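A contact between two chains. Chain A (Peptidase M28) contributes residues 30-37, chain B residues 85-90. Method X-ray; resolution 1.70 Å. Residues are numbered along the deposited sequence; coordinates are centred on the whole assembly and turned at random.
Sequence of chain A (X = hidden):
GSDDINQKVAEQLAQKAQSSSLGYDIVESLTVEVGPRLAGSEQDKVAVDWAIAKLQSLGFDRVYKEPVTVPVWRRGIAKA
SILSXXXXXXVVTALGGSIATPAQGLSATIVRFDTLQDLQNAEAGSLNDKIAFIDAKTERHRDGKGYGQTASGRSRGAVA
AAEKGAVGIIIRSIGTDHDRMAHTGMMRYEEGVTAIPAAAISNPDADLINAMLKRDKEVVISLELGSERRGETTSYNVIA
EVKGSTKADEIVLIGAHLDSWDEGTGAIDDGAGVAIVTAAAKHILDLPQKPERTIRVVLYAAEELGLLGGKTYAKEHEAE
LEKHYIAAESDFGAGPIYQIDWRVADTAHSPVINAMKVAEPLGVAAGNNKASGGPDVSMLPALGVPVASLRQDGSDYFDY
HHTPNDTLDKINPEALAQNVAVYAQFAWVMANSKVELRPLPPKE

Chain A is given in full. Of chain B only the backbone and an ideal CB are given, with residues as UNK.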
# COMPACT_ATOMS: atom_id res chain seq x y z
N LEU A 30 -8.84 19.90 4.69
CA LEU A 30 -9.78 19.30 3.76
C LEU A 30 -9.83 17.78 4.00
O LEU A 30 -10.91 17.17 4.12
CB LEU A 30 -9.37 19.62 2.31
CG LEU A 30 -10.18 19.00 1.15
CD1 LEU A 30 -11.70 19.24 1.25
CD2 LEU A 30 -9.61 19.48 -0.21
N THR A 31 -8.65 17.17 4.08
CA THR A 31 -8.60 15.71 4.20
C THR A 31 -9.12 15.23 5.56
O THR A 31 -9.73 14.16 5.64
CB THR A 31 -7.19 15.13 3.92
OG1 THR A 31 -6.25 15.74 4.80
CG2 THR A 31 -6.77 15.38 2.46
N VAL A 32 -8.92 16.01 6.62
CA VAL A 32 -9.44 15.64 7.95
C VAL A 32 -10.91 15.98 8.15
O VAL A 32 -11.69 15.13 8.60
CB VAL A 32 -8.60 16.29 9.08
CG1 VAL A 32 -9.23 16.00 10.49
CG2 VAL A 32 -7.14 15.83 8.98
N GLU A 33 -11.31 17.21 7.77
CA GLU A 33 -12.65 17.71 8.10
C GLU A 33 -13.75 17.32 7.07
O GLU A 33 -14.93 17.48 7.35
CB GLU A 33 -12.61 19.22 8.27
CG GLU A 33 -11.61 19.72 9.34
CD GLU A 33 -11.37 21.21 9.25
OE1 GLU A 33 -12.31 21.91 8.84
OE2 GLU A 33 -10.22 21.69 9.47
N VAL A 34 -13.32 16.82 5.92
CA VAL A 34 -14.18 16.29 4.89
C VAL A 34 -13.81 14.89 4.54
O VAL A 34 -14.67 14.01 4.60
CB VAL A 34 -14.15 17.18 3.61
CG1 VAL A 34 -15.19 16.72 2.57
CG2 VAL A 34 -14.38 18.64 3.99
N GLY A 35 -12.56 14.64 4.13
CA GLY A 35 -12.17 13.34 3.63
C GLY A 35 -12.58 13.15 2.17
O GLY A 35 -12.71 14.13 1.42
N PRO A 36 -12.83 11.89 1.76
CA PRO A 36 -13.17 11.65 0.36
C PRO A 36 -14.45 12.37 0.04
O PRO A 36 -15.34 12.44 0.89
CB PRO A 36 -13.36 10.13 0.29
CG PRO A 36 -13.62 9.71 1.66
CD PRO A 36 -12.89 10.66 2.57
N ARG A 37 -14.57 12.91 -1.17
CA ARG A 37 -15.76 13.71 -1.54
C ARG A 37 -16.16 13.43 -3.00
O ARG A 37 -15.97 14.24 -3.93
CB ARG A 37 -15.49 15.21 -1.28
CG ARG A 37 -14.17 15.65 -1.81
CD ARG A 37 -13.32 16.46 -0.88
NE ARG A 37 -12.06 16.70 -1.56
CZ ARG A 37 -10.90 16.12 -1.28
NH1 ARG A 37 -10.78 15.29 -0.24
NH2 ARG A 37 -9.86 16.37 -2.05
N UNK B 85 -16.14 13.41 14.86
CA UNK B 85 -16.79 14.64 14.35
C UNK B 85 -17.00 14.73 12.81
O UNK B 85 -17.93 15.37 12.36
CB UNK B 85 -15.95 15.84 14.79
N UNK B 86 -16.11 14.11 12.03
CA UNK B 86 -16.12 14.22 10.58
C UNK B 86 -16.21 12.81 10.03
O UNK B 86 -15.23 12.04 10.12
CB UNK B 86 -14.88 14.95 10.05
N UNK B 87 -17.37 12.45 9.45
CA UNK B 87 -17.52 11.06 9.12
C UNK B 87 -16.57 10.64 8.00
O UNK B 87 -16.49 11.31 6.98
CB UNK B 87 -18.97 10.77 8.73
N UNK B 88 -15.90 9.51 8.17
CA UNK B 88 -14.96 9.02 7.19
C UNK B 88 -14.78 7.51 7.29
O UNK B 88 -14.83 6.96 8.39
CB UNK B 88 -13.61 9.73 7.36
N UNK B 89 -14.41 6.86 6.18
CA UNK B 89 -14.05 5.43 6.20
C UNK B 89 -12.72 5.17 6.88
O UNK B 89 -11.82 6.03 6.87
CB UNK B 89 -14.00 4.88 4.77
N UNK B 90 -12.63 4.02 7.53
CA UNK B 90 -11.37 3.47 7.99
C UNK B 90 -11.04 2.16 7.27
O UNK B 90 -11.93 1.49 6.71
CB UNK B 90 -11.41 3.25 9.50

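Chain A offers the C-terminal end of a helix, residues 30-33, followed by a turn through V34(A), the first residue to leave helical phi/psi. At such an end the last carbonyls find no helical partner further on, so a neighbouring chain that brings donors is well placed.

Position 85 has no atom of chain A's stretch within 5.5 Å of its ideal CB. Its phi of -73° admits most residues, proline included, and this contact selects none. The deposited residue is P85(B), with a cis peptide bond before it, and it makes no contact here.

Position 86 faces the helix end. Its CA-to-CB bond points toward chain A, and the ideal CB lies 3.5 Å from V32(A) O and 3.7 Å from E33(A) O. Beyond it lie the backbone of E33(A), the aliphatic part of that side chain and the methyl CG1 of V32(A). A flat or long apolar group would suit: an aromatic ring, methionine or leucine. Phi/psi of -124/109 is extended and open to all of these. The residue is F86(B), with chi1 at m. Its ring lays one face against the helix backbone: E33(A) CA sits 3.8 Å from the ring centroid, 16° off the normal, a CH-pi contact. CZ of F86(B) reaches 3.9 Å from E33(A) CG, and CD2 of F86(B) comes within 4.2 Å of V32(A) CG1, so the ring also gathers apolar surface from two side chains.

Position 87 turns its CA-to-CB bond away, and many residues would fit. What matters is its backbone O, 4.0 Å from V34(A) O: two acceptors facing each other need a donor between them. The residue is P87(B), its phi of -68° natural for proline, and its ring plays little part in the contact. Water 1 supplies the donor, giving hydrogen bonds to V34(A) O at 2.9 Å and to P87(B) O at 2.7 Å.

Position 88 points toward chain A again, but its ideal CB is still 4.9 Å from P36(A) CD, leaving room for a longer chain. The carbonyls of T31(A) and V32(A) lie farther along, calling for a donor; glutamine, lysine or arginine could be considered. The deposited Q88(B) meets them with its amide: NE2 donates to T31(A) O at 2.8 Å with a good angle of 161°, and to V32(A) O at 2.8 Å in a weak bond at 126°. Its OE1 packs 3.5 Å from G35(A) CA. An ideal CB on that glycine would stand 2.4 Å from Q88(B) OE1, a clash, and phi/psi of 81/-152 already calls for glycine there.

Position 89 sets its CA-to-CB bond sideways. The ideal CB has nothing of chain A's stretch within 5.5 Å, so many side chains would be tolerated; a proline, whose CD closes back on the backbone N, can reach the ring of P36(A). P89(B) brings CD to 4.0 Å from P36(A) CG, a modest apolar contact between the two rings.

Position 90 is out of reach, and chain A sets no demand. It is L90(B).

Chain B 85-90: PFPQPL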
# COMPACT_ATOMS: atom_id res chain seq x y z
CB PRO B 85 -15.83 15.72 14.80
CG PRO B 85 -14.48 15.04 14.89
CD PRO B 85 -14.76 13.64 15.29
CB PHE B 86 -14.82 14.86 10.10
CG PHE B 86 -14.47 16.13 10.83
CD1 PHE B 86 -15.33 17.22 10.79
CD2 PHE B 86 -13.32 16.20 11.61
CE1 PHE B 86 -15.03 18.36 11.48
CE2 PHE B 86 -13.02 17.36 12.28
CZ PHE B 86 -13.87 18.42 12.24
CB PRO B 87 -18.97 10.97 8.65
CG PRO B 87 -19.64 12.11 9.25
CD PRO B 87 -18.65 13.19 9.31
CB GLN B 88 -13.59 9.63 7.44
CG GLN B 88 -13.50 11.08 7.19
CD GLN B 88 -12.17 11.51 6.70
OE1 GLN B 88 -11.55 10.81 5.94
NE2 GLN B 88 -11.75 12.75 7.04
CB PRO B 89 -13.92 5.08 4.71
CG PRO B 89 -14.54 6.20 3.96
CD PRO B 89 -14.37 7.40 4.82
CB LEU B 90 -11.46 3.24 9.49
CG LEU B 90 -11.75 4.43 10.38
CD1 LEU B 90 -12.18 3.96 11.78
CD2 LEU B 90 -10.57 5.44 10.47
O HOH W 1 -17.04 13.88 6.20
O HOH W 2 -15.60 11.51 3.99
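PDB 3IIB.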